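Local structure of ULam111 (Flavobacterium sp., 5WUT) at residues T20-E26 and R71-K77. The protein is a laminarinase, a family 16 glycoside hydrolase of jelly-roll fold that probably cleaves beta-1,3-glucosidic bonds in laminarin. Numbering follows the deposited sequence.
Sequences TKNWNFE and RITTQGK
The Trp23 indole is sandwiched between two methyls: Thr74 CG2 stands over one face, 3.4 Å from the six-membered ring centroid, and Ile72 CD1 over the opposite face, with Thr73 N at the ring edge. Ile72 CG2 lies alongside the Phe25 ring, 3.6 Å from Phe25 CD1, and a water sits in plane at its edge. In its own amide plane, Asn24 ND2 gives one hydrogen to Gln75 O, on a lone pair, and the other to Thr73 OG1 at 3.1 Å, so the amide is kept from turning. Above that plane, Asn24 OD1 receives Lys77 NZ at 2.9 Å. Lys77 reaches there because its chain is extended beyond CG, and NZ also bonds Thr20 O at 2.6 Å and, from above the carbonyl plane, Trp23 O. A methionine in its place would probably leave these three oxygens without their shared donor and the 20-23 loop less firmly held. Arg71 NE meets Glu26 OE2 at 2.8 Å in a bent salt bridge, on the anti side of OE2 and tilted out of both planes, although carboxylate and guanidinium lie only 16° apart. Asn24 and Thr73 form an antiparallel hydrogen-bonded pair, adding short strand 24-25 to strand 66-80 of the jelly roll. At Ile72 and Thr74 the other edge is hydrogen-bonded to strand 200-208, Trp23 NE1 bonds Glu11, and Trp36 of helix 35-39 packs against Glu26 and Arg71.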
loop_
_atom_site.group_PDB
_atom_site.type_symbol
_atom_site.label_atom_id
_atom_site.label_comp_id
_atom_site.label_asym_id
_atom_site.label_seq_id
_atom_site.Cartn_x
_atom_site.Cartn_y
_atom_site.Cartn_z
ATOM N N THR A 20 9.978 -28.467 -15.536
ATOM C CA THR A 20 10.484 -29.244 -14.402
ATOM C C THR A 20 12.004 -29.191 -14.253
ATOM O O THR A 20 12.559 -29.764 -13.319
ATOM C CB THR A 20 10.022 -30.724 -14.477
ATOM O OG1 THR A 20 10.385 -31.277 -15.746
ATOM C CG2 THR A 20 8.519 -30.802 -14.314
ATOM N N LYS A 21 12.675 -28.474 -15.146
ATOM C CA LYS A 21 14.082 -28.179 -14.939
ATOM C C LYS A 21 14.225 -27.089 -13.882
ATOM O O LYS A 21 15.272 -26.958 -13.249
ATOM C CB LYS A 21 14.753 -27.745 -16.239
ATOM C CG LYS A 21 14.782 -28.824 -17.298
ATOM C CD LYS A 21 15.552 -30.037 -16.820
ATOM C CE LYS A 21 15.700 -31.069 -17.935
ATOM N NZ LYS A 21 15.764 -30.411 -19.268
ATOM N N ASN A 22 13.160 -26.317 -13.698
ATOM C CA ASN A 22 13.165 -25.255 -12.691
ATOM C C ASN A 22 12.236 -25.535 -11.511
ATOM O O ASN A 22 12.425 -24.951 -10.443
ATOM C CB ASN A 22 12.795 -23.924 -13.329
ATOM C CG ASN A 22 13.880 -23.418 -14.256
ATOM O OD1 ASN A 22 15.048 -23.782 -14.108
ATOM N ND2 ASN A 22 13.505 -22.582 -15.207
ATOM N N TRP A 23 11.250 -26.425 -11.695
ATOM C CA TRP A 23 10.226 -26.673 -10.664
ATOM C C TRP A 23 10.138 -28.125 -10.231
ATOM O O TRP A 23 10.251 -29.045 -11.051
ATOM C CB TRP A 23 8.836 -26.237 -11.147
ATOM C CG TRP A 23 8.728 -24.751 -11.318
ATOM C CD1 TRP A 23 8.912 -24.041 -12.475
ATOM C CD2 TRP A 23 8.442 -23.791 -10.298
ATOM N NE1 TRP A 23 8.755 -22.694 -12.239
ATOM C CE2 TRP A 23 8.460 -22.513 -10.911
ATOM C CE3 TRP A 23 8.161 -23.887 -8.931
ATOM C CZ2 TRP A 23 8.224 -21.335 -10.198
ATOM C CZ3 TRP A 23 7.909 -22.720 -8.221
ATOM C CH2 TRP A 23 7.942 -21.459 -8.856
ATOM N N ASN A 24 9.902 -28.314 -8.937
ATOM C CA ASN A 24 9.562 -29.619 -8.378
ATOM C C ASN A 24 8.101 -29.635 -8.012
ATOM O O ASN A 24 7.531 -28.584 -7.683
ATOM C CB ASN A 24 10.353 -29.912 -7.112
ATOM C CG ASN A 24 11.815 -29.664 -7.273
ATOM O OD1 ASN A 24 12.498 -30.384 -7.984
ATOM N ND2 ASN A 24 12.317 -28.629 -6.608
ATOM N N PHE A 25 7.496 -30.819 -8.023
ATOM C CA PHE A 25 6.217 -30.995 -7.337
ATOM C C PHE A 25 6.446 -31.537 -5.937
ATOM O O PHE A 25 7.258 -32.448 -5.730
ATOM C CB PHE A 25 5.289 -31.954 -8.091
ATOM C CG PHE A 25 4.825 -31.438 -9.408
ATOM C CD1 PHE A 25 3.687 -30.647 -9.501
ATOM C CD2 PHE A 25 5.523 -31.744 -10.564
ATOM C CE1 PHE A 25 3.253 -30.174 -10.717
ATOM C CE2 PHE A 25 5.088 -31.275 -11.792
ATOM C CZ PHE A 25 3.958 -30.489 -11.871
ATOM N N GLU A 26 5.710 -31.004 -4.972
ATOM C CA GLU A 26 5.594 -31.688 -3.694
ATOM C C GLU A 26 4.202 -32.314 -3.698
ATOM O O GLU A 26 3.226 -31.677 -4.102
ATOM C CB GLU A 26 5.846 -30.717 -2.528
ATOM C CG GLU A 26 7.325 -30.274 -2.508
ATOM C CD GLU A 26 7.762 -29.525 -1.257
ATOM O OE1 GLU A 26 8.987 -29.324 -1.077
ATOM O OE2 GLU A 26 6.896 -29.120 -0.464
ATOM N N ARG A 71 1.254 -27.889 -5.132
ATOM C CA ARG A 71 2.360 -27.280 -4.401
ATOM C C ARG A 71 3.650 -27.533 -5.174
ATOM O O ARG A 71 4.047 -28.686 -5.373
ATOM C CB ARG A 71 2.450 -27.863 -2.987
ATOM C CG ARG A 71 3.636 -27.341 -2.161
ATOM C CD ARG A 71 3.459 -27.744 -0.705
ATOM N NE ARG A 71 4.680 -27.537 0.066
ATOM C CZ ARG A 71 4.696 -27.200 1.354
ATOM N NH1 ARG A 71 3.559 -27.022 2.010
ATOM N NH2 ARG A 71 5.850 -27.040 1.984
ATOM N N ILE A 72 4.299 -26.458 -5.613
ATOM C CA ILE A 72 5.515 -26.580 -6.407
ATOM C C ILE A 72 6.613 -25.724 -5.799
ATOM O O ILE A 72 6.328 -24.706 -5.165
ATOM C CB ILE A 72 5.274 -26.180 -7.874
ATOM C CG1 ILE A 72 4.634 -24.789 -7.989
ATOM C CG2 ILE A 72 4.364 -27.204 -8.558
ATOM C CD1 ILE A 72 4.649 -24.264 -9.432
ATOM N N THR A 73 7.861 -26.157 -5.967
ATOM C CA THR A 73 9.011 -25.415 -5.448
ATOM C C THR A 73 10.120 -25.338 -6.473
ATOM O O THR A 73 10.141 -26.111 -7.432
ATOM C CB THR A 73 9.628 -26.054 -4.203
ATOM O OG1 THR A 73 10.487 -27.142 -4.596
ATOM C CG2 THR A 73 8.559 -26.569 -3.271
ATOM N N THR A 74 11.069 -24.437 -6.254
ATOM C CA THR A 74 12.267 -24.413 -7.101
ATOM C C THR A 74 13.495 -24.949 -6.371
ATOM O O THR A 74 14.622 -24.696 -6.777
ATOM C CB THR A 74 12.577 -22.997 -7.630
ATOM O OG1 THR A 74 12.922 -22.133 -6.540
ATOM C CG2 THR A 74 11.402 -22.433 -8.393
ATOM N N GLN A 75 13.278 -25.714 -5.301
ATOM C CA GLN A 75 14.380 -26.234 -4.490
ATOM C C GLN A 75 15.434 -26.954 -5.327
ATOM O O GLN A 75 15.107 -27.855 -6.087
ATOM C CB GLN A 75 13.858 -27.191 -3.417
ATOM C CG GLN A 75 14.941 -27.630 -2.439
ATOM C CD GLN A 75 14.406 -28.544 -1.350
ATOM O OE1 GLN A 75 13.275 -29.021 -1.419
ATOM N NE2 GLN A 75 15.218 -28.772 -0.322
ATOM N N GLY A 76 16.690 -26.549 -5.163
ATOM C CA GLY A 76 17.807 -27.170 -5.860
ATOM C C GLY A 76 17.867 -26.896 -7.351
ATOM O O GLY A 76 18.715 -27.455 -8.045
ATOM N N LYS A 77 16.987 -26.026 -7.840
ATOM C CA LYS A 77 16.878 -25.727 -9.272
ATOM C C LYS A 77 16.987 -24.243 -9.620
ATOM O O LYS A 77 17.682 -23.873 -10.562
ATOM C CB LYS A 77 15.562 -26.274 -9.807
ATOM C CG LYS A 77 15.545 -27.794 -9.809
ATOM C CD LYS A 77 14.210 -28.351 -10.238
ATOM C CE LYS A 77 14.351 -29.852 -10.451
ATOM N NZ LYS A 77 13.039 -30.442 -10.839
HETATM O O HOH W 1 17.670 -25.333 -12.957
HETATM O O HOH W 2 1.690 -30.478 -6.328
HETATM O O HOH W 3 10.953 -29.204 -2.907
#